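Local coordinates for uncharacterized protein (Bacillus cereus, PDB 5F2H) that is of unknown function but probably acts as a hydrolase, pairing an alpha/beta-hydrolase domain with a helical N-terminal domain, at residues K51-S56 / N81-S86; V67-I72 / F96-Q101; G255-G260 / E268-F273. All coordinates share one frame; numbering follows the deposited sequence.

Contact 1. Residues K51-S56 / N81-S86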
loop_
_atom_site.group_PDB
_atom_site.type_symbol
_atom_site.label_atom_id
_atom_site.label_comp_id
_atom_site.label_asym_id
_atom_site.label_seq_id
_atom_site.Cartn_x
_atom_site.Cartn_y
_atom_site.Cartn_z
ATOM N N LYS B 51 20.061 38.177 -13.796
ATOM C CA LYS B 51 20.549 38.782 -15.035
ATOM C C LYS B 51 20.899 40.264 -14.944
ATOM O O LYS B 51 22.038 40.643 -15.219
ATOM C CB LYS B 51 19.599 38.532 -16.212
ATOM C CG LYS B 51 19.528 37.082 -16.645
ATOM C CD LYS B 51 18.602 36.886 -17.827
ATOM C CE LYS B 51 18.583 35.416 -18.239
ATOM N NZ LYS B 51 17.791 35.141 -19.472
ATOM N N TYR B 52 19.954 41.101 -14.543
ATOM C CA TYR B 52 20.260 42.523 -14.486
ATOM C C TYR B 52 21.244 42.893 -13.370
ATOM O O TYR B 52 21.996 43.853 -13.503
ATOM C CB TYR B 52 19.004 43.398 -14.445
ATOM C CG TYR B 52 18.163 43.332 -13.192
ATOM C CD1 TYR B 52 18.541 44.024 -12.047
ATOM C CD2 TYR B 52 16.933 42.689 -13.190
ATOM C CE1 TYR B 52 17.751 44.004 -10.903
ATOM C CE2 TYR B 52 16.128 42.687 -12.063
ATOM C CZ TYR B 52 16.548 43.339 -10.923
ATOM O OH TYR B 52 15.784 43.315 -9.784
ATOM N N ALA B 53 21.241 42.147 -12.278
ATOM C CA ALA B 53 22.175 42.427 -11.188
ATOM C C ALA B 53 23.594 42.178 -11.703
ATOM O O ALA B 53 24.499 43.001 -11.508
ATOM C CB ALA B 53 21.873 41.550 -9.993
ATOM N N LEU B 54 23.784 41.065 -12.415
ATOM C CA LEU B 54 25.114 40.761 -12.961
ATOM C C LEU B 54 25.516 41.766 -14.035
ATOM O O LEU B 54 26.674 42.219 -14.086
ATOM C CB LEU B 54 25.182 39.334 -13.452
ATOM C CG LEU B 54 25.007 38.304 -12.322
ATOM C CD1 LEU B 54 24.960 36.874 -12.845
ATOM C CD2 LEU B 54 26.120 38.435 -11.281
ATOM N N ALA B 55 24.532 42.194 -14.822
ATOM C CA ALA B 55 24.778 43.163 -15.874
ATOM C C ALA B 55 25.285 44.439 -15.260
ATOM O O ALA B 55 26.360 44.927 -15.615
ATOM C CB ALA B 55 23.515 43.437 -16.666
ATOM N N SER B 56 24.509 44.963 -14.304
ATOM C CA SER B 56 24.860 46.213 -13.626
ATOM C C SER B 56 26.202 46.108 -12.925
ATOM O O SER B 56 27.040 46.988 -13.053
ATOM C CB SER B 56 23.780 46.622 -12.643
ATOM O OG SER B 56 24.113 47.862 -12.038
ATOM N N ASN B 81 12.020 46.531 -1.720
ATOM C CA ASN B 81 12.385 47.923 -1.802
ATOM C C ASN B 81 13.772 48.115 -1.276
ATOM O O ASN B 81 14.601 48.741 -1.936
ATOM C CB ASN B 81 11.450 48.777 -0.963
ATOM C CG ASN B 81 11.840 50.247 -0.970
ATOM O OD1 ASN B 81 12.354 50.771 -1.954
ATOM N ND2 ASN B 81 11.535 50.928 0.110
ATOM N N GLU B 82 14.019 47.582 -0.078
ATOM C CA GLU B 82 15.325 47.723 0.565
ATOM C C GLU B 82 16.406 47.166 -0.354
ATOM O O GLU B 82 17.414 47.811 -0.598
ATOM C CB GLU B 82 15.333 47.091 1.953
ATOM C CG GLU B 82 16.573 47.463 2.759
ATOM C CD GLU B 82 16.468 47.144 4.249
ATOM O OE1 GLU B 82 15.357 46.811 4.744
ATOM O OE2 GLU B 82 17.499 47.314 4.945
ATOM N N TYR B 83 16.188 45.976 -0.879
ATOM C CA TYR B 83 17.141 45.430 -1.805
ATOM C C TYR B 83 17.388 46.409 -2.953
ATOM O O TYR B 83 18.526 46.824 -3.203
ATOM C CB TYR B 83 16.638 44.115 -2.367
ATOM C CG TYR B 83 17.384 43.687 -3.600
ATOM C CD1 TYR B 83 18.652 43.129 -3.512
ATOM C CD2 TYR B 83 16.799 43.823 -4.866
ATOM C CE1 TYR B 83 19.321 42.729 -4.652
ATOM C CE2 TYR B 83 17.464 43.429 -6.008
ATOM C CZ TYR B 83 18.716 42.878 -5.898
ATOM O OH TYR B 83 19.374 42.468 -7.037
ATOM N N LEU B 84 16.317 46.784 -3.639
ATOM C CA LEU B 84 16.429 47.712 -4.749
ATOM C C LEU B 84 17.250 48.935 -4.468
ATOM O O LEU B 84 18.216 49.209 -5.195
ATOM C CB LEU B 84 15.056 48.128 -5.259
ATOM C CG LEU B 84 14.329 47.052 -6.055
ATOM C CD1 LEU B 84 12.899 47.469 -6.335
ATOM C CD2 LEU B 84 15.081 46.735 -7.350
ATOM N N ILE B 85 16.900 49.664 -3.408
ATOM C CA ILE B 85 17.643 50.885 -3.086
ATOM C C ILE B 85 18.922 50.681 -2.261
ATOM O O ILE B 85 19.555 51.653 -1.884
ATOM C CB ILE B 85 16.756 51.956 -2.411
ATOM C CG1 ILE B 85 16.445 51.606 -0.945
ATOM C CG2 ILE B 85 15.501 52.205 -3.244
ATOM C CD1 ILE B 85 15.676 52.684 -0.223
ATOM N N SER B 86 19.325 49.436 -2.013
ATOM C CA SER B 86 20.544 49.188 -1.243
ATOM C C SER B 86 21.518 48.180 -1.830
ATOM O O SER B 86 22.649 48.115 -1.360
ATOM C CB SER B 86 20.188 48.725 0.158
ATOM O OG SER B 86 19.383 49.691 0.776
#

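Contact 2. Residues V67-I72 / F96-Q101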
loop_
_atom_site.group_PDB
_atom_site.type_symbol
_atom_site.label_atom_id
_atom_site.label_comp_id
_atom_site.label_asym_id
_atom_site.label_seq_id
_atom_site.Cartn_x
_atom_site.Cartn_y
_atom_site.Cartn_z
ATOM N N VAL B 67 16.799 44.795 -19.194
ATOM C CA VAL B 67 16.538 43.513 -18.546
ATOM C C VAL B 67 15.542 43.843 -17.448
ATOM O O VAL B 67 14.491 43.230 -17.347
ATOM C CB VAL B 67 17.808 42.889 -17.941
ATOM C CG1 VAL B 67 17.485 41.601 -17.194
ATOM C CG2 VAL B 67 18.824 42.600 -19.020
HETATM N N MSE B 68 15.879 44.858 -16.658
HETATM C CA MSE B 68 15.042 45.331 -15.566
HETATM C C MSE B 68 13.692 45.691 -16.111
HETATM O O MSE B 68 12.681 45.140 -15.669
HETATM C CB MSE B 68 15.745 46.512 -14.906
HETATM C CG MSE B 68 15.283 46.699 -13.475
HETATM SE SE MSE B 68 16.639 47.691 -12.451
HETATM C CE MSE B 68 15.784 47.495 -10.689
ATOM N N LYS B 69 13.652 46.573 -17.109
ATOM C CA LYS B 69 12.373 46.980 -17.725
ATOM C C LYS B 69 11.500 45.806 -18.077
ATOM O O LYS B 69 10.334 45.763 -17.717
ATOM C CB LYS B 69 12.575 47.777 -19.015
ATOM C CG LYS B 69 13.140 49.174 -18.859
ATOM C CD LYS B 69 13.305 49.845 -20.217
ATOM C CE LYS B 69 13.790 51.280 -20.068
ATOM N NZ LYS B 69 13.998 51.943 -21.384
ATOM N N GLU B 70 12.059 44.857 -18.799
ATOM C CA GLU B 70 11.282 43.704 -19.194
ATOM C C GLU B 70 10.624 43.064 -17.975
ATOM O O GLU B 70 9.396 43.048 -17.848
ATOM C CB GLU B 70 12.166 42.712 -19.939
ATOM C CG GLU B 70 11.440 41.474 -20.411
ATOM C CD GLU B 70 12.354 40.549 -21.204
ATOM O OE1 GLU B 70 13.147 41.074 -22.010
ATOM O OE2 GLU B 70 12.253 39.303 -21.068
ATOM N N ALA B 71 11.460 42.587 -17.064
ATOM C CA ALA B 71 11.015 41.938 -15.837
ATOM C C ALA B 71 9.889 42.653 -15.115
ATOM O O ALA B 71 8.856 42.061 -14.799
ATOM C CB ALA B 71 12.195 41.834 -14.886
ATOM N N ILE B 72 10.108 43.931 -14.846
ATOM C CA ILE B 72 9.148 44.728 -14.118
ATOM C C ILE B 72 8.034 45.311 -14.968
ATOM O O ILE B 72 6.870 45.273 -14.576
ATOM C CB ILE B 72 9.871 45.857 -13.401
ATOM C CG1 ILE B 72 10.946 45.252 -12.507
ATOM C CG2 ILE B 72 8.882 46.678 -12.579
ATOM C CD1 ILE B 72 11.842 46.266 -11.844
ATOM N N PHE B 96 19.842 56.692 -13.845
ATOM C CA PHE B 96 18.672 56.625 -14.725
ATOM C C PHE B 96 17.329 56.923 -14.071
ATOM O O PHE B 96 17.060 56.484 -12.955
ATOM C CB PHE B 96 18.618 55.261 -15.415
ATOM C CG PHE B 96 19.876 54.912 -16.149
ATOM C CD1 PHE B 96 20.120 55.417 -17.412
ATOM C CD2 PHE B 96 20.813 54.064 -15.579
ATOM C CE1 PHE B 96 21.284 55.095 -18.090
ATOM C CE2 PHE B 96 21.982 53.741 -16.246
ATOM C CZ PHE B 96 22.217 54.252 -17.506
ATOM N N GLU B 97 16.493 57.683 -14.779
ATOM C CA GLU B 97 15.167 58.022 -14.286
ATOM C C GLU B 97 14.277 56.793 -14.427
ATOM O O GLU B 97 13.425 56.534 -13.578
ATOM C CB GLU B 97 14.571 59.250 -15.000
ATOM C CG GLU B 97 14.374 59.132 -16.513
ATOM C CD GLU B 97 13.766 60.385 -17.159
ATOM O OE1 GLU B 97 13.973 60.608 -18.379
ATOM O OE2 GLU B 97 13.103 61.170 -16.443
ATOM N N GLU B 98 14.499 56.006 -15.476
ATOM C CA GLU B 98 13.702 54.799 -15.666
ATOM C C GLU B 98 13.874 53.917 -14.444
ATOM O O GLU B 98 12.969 53.178 -14.074
ATOM C CB GLU B 98 14.052 54.004 -16.956
ATOM C CG GLU B 98 13.663 54.604 -18.324
ATOM C CD GLU B 98 14.488 55.797 -18.790
ATOM O OE1 GLU B 98 15.526 56.126 -18.168
ATOM O OE2 GLU B 98 14.118 56.379 -19.836
ATOM N N PHE B 99 15.046 53.994 -13.818
ATOM C CA PHE B 99 15.318 53.198 -12.633
ATOM C C PHE B 99 14.400 53.582 -11.488
ATOM O O PHE B 99 13.872 52.711 -10.811
ATOM C CB PHE B 99 16.774 53.325 -12.199
ATOM C CG PHE B 99 17.101 52.525 -10.975
ATOM C CD1 PHE B 99 17.448 51.191 -11.084
ATOM C CD2 PHE B 99 17.067 53.103 -9.719
ATOM C CE1 PHE B 99 17.754 50.451 -9.955
ATOM C CE2 PHE B 99 17.358 52.363 -8.589
ATOM C CZ PHE B 99 17.704 51.039 -8.705
ATOM N N HIS B 100 14.204 54.880 -11.270
ATOM C CA HIS B 100 13.325 55.325 -10.183
ATOM C C HIS B 100 11.903 54.881 -10.472
ATOM O O HIS B 100 11.160 54.555 -9.552
ATOM C CB HIS B 100 13.432 56.830 -9.925
ATOM C CG HIS B 100 14.818 57.266 -9.565
ATOM N ND1 HIS B 100 15.618 57.982 -10.428
ATOM C CD2 HIS B 100 15.603 56.946 -8.509
ATOM C CE1 HIS B 100 16.803 58.169 -9.875
ATOM N NE2 HIS B 100 16.826 57.536 -8.717
ATOM N N GLN B 101 11.541 54.839 -11.752
ATOM C CA GLN B 101 10.219 54.391 -12.159
ATOM C C GLN B 101 9.970 52.958 -11.712
ATOM O O GLN B 101 8.875 52.603 -11.258
ATOM C CB GLN B 101 10.112 54.396 -13.674
ATOM C CG GLN B 101 8.793 53.830 -14.188
ATOM C CD GLN B 101 8.769 53.714 -15.691
ATOM O OE1 GLN B 101 9.764 53.992 -16.362
ATOM N NE2 GLN B 101 7.643 53.271 -16.226
#

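Contact 3. Residues G255-G260 / E268-F273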
loop_
_atom_site.group_PDB
_atom_site.type_symbol
_atom_site.label_atom_id
_atom_site.label_comp_id
_atom_site.label_asym_id
_atom_site.label_seq_id
_atom_site.Cartn_x
_atom_site.Cartn_y
_atom_site.Cartn_z
ATOM N N GLY B 255 4.007 -20.033 -8.356
ATOM C CA GLY B 255 3.081 -20.924 -7.666
ATOM C C GLY B 255 3.624 -21.468 -6.360
ATOM O O GLY B 255 4.804 -21.806 -6.250
ATOM N N TYR B 256 2.763 -21.513 -5.349
ATOM C CA TYR B 256 3.153 -22.018 -4.054
ATOM C C TYR B 256 2.097 -23.065 -3.798
ATOM O O TYR B 256 0.916 -22.749 -3.730
ATOM C CB TYR B 256 3.106 -20.913 -3.003
ATOM C CG TYR B 256 3.816 -21.257 -1.699
ATOM C CD1 TYR B 256 3.209 -22.049 -0.730
ATOM C CD2 TYR B 256 5.080 -20.740 -1.422
ATOM C CE1 TYR B 256 3.852 -22.340 0.463
ATOM C CE2 TYR B 256 5.724 -21.018 -0.234
ATOM C CZ TYR B 256 5.105 -21.817 0.704
ATOM O OH TYR B 256 5.762 -22.103 1.875
ATOM N N VAL B 257 2.514 -24.323 -3.767
ATOM C CA VAL B 257 1.601 -25.438 -3.547
ATOM C C VAL B 257 1.983 -26.162 -2.263
ATOM O O VAL B 257 3.169 -26.373 -1.984
ATOM C CB VAL B 257 1.649 -26.422 -4.724
ATOM C CG1 VAL B 257 0.747 -27.614 -4.454
ATOM C CG2 VAL B 257 1.257 -25.706 -6.005
ATOM N N VAL B 258 0.971 -26.549 -1.496
ATOM C CA VAL B 258 1.189 -27.226 -0.258
ATOM C C VAL B 258 0.260 -28.401 -0.195
ATOM O O VAL B 258 -0.880 -28.296 -0.612
ATOM C CB VAL B 258 0.835 -26.283 0.931
ATOM C CG1 VAL B 258 1.007 -27.003 2.272
ATOM C CG2 VAL B 258 1.679 -25.007 0.908
ATOM N N CYS B 259 0.733 -29.509 0.346
ATOM C CA CYS B 259 -0.103 -30.686 0.508
ATOM C C CYS B 259 0.514 -31.596 1.546
ATOM O O CYS B 259 1.743 -31.656 1.693
ATOM C CB CYS B 259 -0.287 -31.449 -0.780
ATOM S SG CYS B 259 -1.359 -32.887 -0.568
ATOM N N GLY B 260 -0.352 -32.281 2.281
ATOM C CA GLY B 260 0.077 -33.195 3.327
ATOM C C GLY B 260 0.273 -34.605 2.798
ATOM O O GLY B 260 -0.551 -35.114 2.029
ATOM N N GLU B 268 -1.644 -37.401 -4.733
ATOM C CA GLU B 268 -1.411 -37.908 -6.087
ATOM C C GLU B 268 -1.427 -36.841 -7.184
ATOM O O GLU B 268 -0.403 -36.540 -7.793
ATOM C CB GLU B 268 -2.547 -38.868 -6.508
ATOM C CG GLU B 268 -2.649 -40.233 -5.828
ATOM C CD GLU B 268 -1.636 -41.249 -6.315
ATOM O OE1 GLU B 268 -1.629 -42.366 -5.765
ATOM O OE2 GLU B 268 -0.881 -40.956 -7.261
ATOM N N CYS B 269 -2.601 -36.255 -7.403
ATOM C CA CYS B 269 -2.780 -35.157 -8.344
ATOM C C CYS B 269 -1.919 -33.934 -8.030
ATOM O O CYS B 269 -1.468 -33.238 -8.930
ATOM C CB CYS B 269 -4.251 -34.753 -8.365
ATOM S SG CYS B 269 -4.890 -34.288 -6.734
ATOM N N THR B 270 -1.687 -33.661 -6.757
ATOM C CA THR B 270 -0.876 -32.508 -6.404
ATOM C C THR B 270 0.565 -32.743 -6.816
ATOM O O THR B 270 1.241 -31.821 -7.260
ATOM C CB THR B 270 -0.930 -32.171 -4.902
ATOM O OG1 THR B 270 -2.286 -31.926 -4.514
ATOM C CG2 THR B 270 -0.080 -30.942 -4.602
ATOM N N GLN B 271 1.044 -33.974 -6.697
ATOM C CA GLN B 271 2.435 -34.243 -7.084
ATOM C C GLN B 271 2.555 -34.329 -8.608
ATOM O O GLN B 271 3.562 -33.905 -9.153
ATOM C CB GLN B 271 3.000 -35.473 -6.374
ATOM C CG GLN B 271 4.520 -35.524 -6.414
ATOM C CD GLN B 271 5.108 -36.586 -5.497
ATOM O OE1 GLN B 271 6.193 -36.406 -4.938
ATOM N NE2 GLN B 271 4.362 -37.663 -5.278
ATOM N N GLN B 272 1.519 -34.819 -9.293
ATOM C CA GLN B 272 1.535 -34.894 -10.765
ATOM C C GLN B 272 1.569 -33.482 -11.317
ATOM O O GLN B 272 2.249 -33.201 -12.297
ATOM C CB GLN B 272 0.275 -35.548 -11.317
ATOM C CG GLN B 272 0.034 -36.971 -10.858
ATOM C CD GLN B 272 -1.284 -37.508 -11.368
ATOM O OE1 GLN B 272 -1.906 -36.909 -12.245
ATOM N NE2 GLN B 272 -1.722 -38.639 -10.818
ATOM N N PHE B 273 0.796 -32.603 -10.691
ATOM C CA PHE B 273 0.733 -31.219 -11.102
ATOM C C PHE B 273 2.092 -30.561 -10.946
ATOM O O PHE B 273 2.603 -29.945 -11.880
ATOM C CB PHE B 273 -0.356 -30.510 -10.316
ATOM C CG PHE B 273 -0.412 -29.026 -10.540
ATOM C CD1 PHE B 273 -0.814 -28.511 -11.758
ATOM C CD2 PHE B 273 -0.202 -28.145 -9.489
ATOM C CE1 PHE B 273 -0.900 -27.147 -11.964
ATOM C CE2 PHE B 273 -0.299 -26.782 -9.683
ATOM C CZ PHE B 273 -0.655 -26.282 -10.924
#

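Contact 1. Residues K51-S56 / N81-S86
Tyr-52 reaches across from helix 44-58 and lays its phenol oxygen beside the ring of Tyr-83, with OH of Tyr-52 4.1 Å from CE2 of Tyr-83. That oxygen comes in at the edge of the Tyr-83 ring, close to its plane, and the two phenols are set at a slant to each other. The first torsion of Tyr-52, 68°, sets its CG between the backbone N and the carbonyl carbon and sends the ring out toward helix 81-86. There the same OH also meets the tip of Leu-84, 4.3 Å from its CD2. In return the phenol of Tyr-83 reaches back the other way, and its OH ends 4.0 Å from CB of Ala-53. No hydrogen bond joins the two segments; OH of Tyr-83 makes a weak one to Asn-49 OD1, one turn before Ala-53 on the same helix. The axes of 51-56 and 81-86 run nearly parallel, 19° apart, but 13.3 Å from each other, a wide separation bridged by the two tyrosine side chains. Such parallel helices with another helix, here 61-74, connecting them in the chain are consistent with the TPR-like character of this N-terminal domain. Val-67 of that helix packs on Tyr-52, and Leu-90 from a loop touches both tyrosines. A bound Tris molecule, probably from the crystallisation liquor, lies about 4 Å from the side chain of Tyr-83.

Contact 2. Residues V67-I72 / F96-Q101
Met-68, present as selenomethionine, and Phe-99 bury the most surface here and form a Met-aromatic contact. The selenium lies 4.9 Å from the centroid of the Phe-99 ring, and its direction is 71° off the ring normal, an oblique approach to one flank of the ring. Selenium and methyl share the work: SE of Met-68 is 3.8 Å from CD1 of Phe-99, and CE of Met-68 is 3.6 Å from CE1 of Phe-99. The selenoether end faces the CD1–CE1 side of the ring, crossing it at a slant. Its reach comes from an almost fully extended chain, with CG turned opposite the backbone N (chi1 -156°) and the rest of the side chain stretched straight across to helix 97-115. Both residues are buried, and the contact between them is apolar.

Nearer the surface, Lys-69 and Glu-98 add a second patch. Their meeting is made by carbon: CE of Lys-69 lies 3.8 Å from CG of Glu-98. The Glu-98 chain bends at its second torsion, 73°, while the lysine stays extended, and the two side chains cross at an angle. NZ of Lys-69 remains 4.7 Å from OE2 of Glu-98, and these opposite charges probably attract each other without forming a salt bridge.

In the helical N-terminal domain this contact joins helix 61-74 to the start of helix 97-115. Leu-93, from the preceding loop, touches both Met-68 and Phe-99, and the ring of His-94 meets that of Phe-99 nearly at right angles. Met-65, also on helix 61-74, touches Phe-99, and Tyr-52 of helix 44-58 lies against Met-68.

Contact 3. Residues G255-G260 / E268-F273
With a first torsion of 177°, Val-257 turns CG1 opposite its own backbone N and leaves CG2 beside that nitrogen, so its two methyl groups serve different partners on helix 267-279. Thr-270 answers with chi1 at -58°, which presents its methyl to the strand and sets OG1 beside the backbone N. CG1 of Val-257 and CG2 of Thr-270 consequently meet at 3.4 Å, the two side chains passing side by side, pointing opposite ways. The threonine methyl touches two residues, two apart on the strand, that both face the helix, since its CG2 also lies 3.9 Å from CB of Cys-259. The other branch of the valine, CG2, comes to the edge of the Phe-273 ring, near its plane, 4.1 Å from CE2.

This is the first half of a beta-alpha-beta crossover in the alpha/beta-hydrolase fold: strand 254-260 leads through helix 267-279 to the neighbouring parallel strand 284-289. The helix lies against one face of the sheet, its axis 9.2 Å from that of the strand and running back at 148° to it. In hydrolases of this fold the acid of the catalytic triad commonly sits on the loop after the corresponding strand, though no such role is established here.

All four side chains that touch are buried. The hydroxyl of Thr-270 is satisfied within that setting, bonding to the backbone O of Cys-266 one turn earlier and weakly to O of Pro-233. Phe-286 of strand 284-289 touches both Val-257 and Thr-270, whereas Phe-228 of strand 227-231 touches Val-257 and Phe-273. On the opposite face of the sheet, Val-258 points away from this helix and packs on Leu-303 of helix 300-313.

How the contacts relate
From the N terminus, helix 44-58 opens contact 1 and helix 61-74 opens contact 2 before either is closed. Helix 81-86 then closes contact 1, and helix 97-115 closes contact 2, so the two loops cross. Their centres are 11 Å apart and they share one core: Leu-84 CD2 packs 3.5 Å from Met-68 CE. Together they tie four helices of the N-terminal domain to one another. Contact 3 comes much later in the chain and is local, closing a short loop between strand 254-260 and the helix after it in the hydrolase domain. Its nearest atoms are about 58 Å from contact 1 and about 61 Å from contact 2.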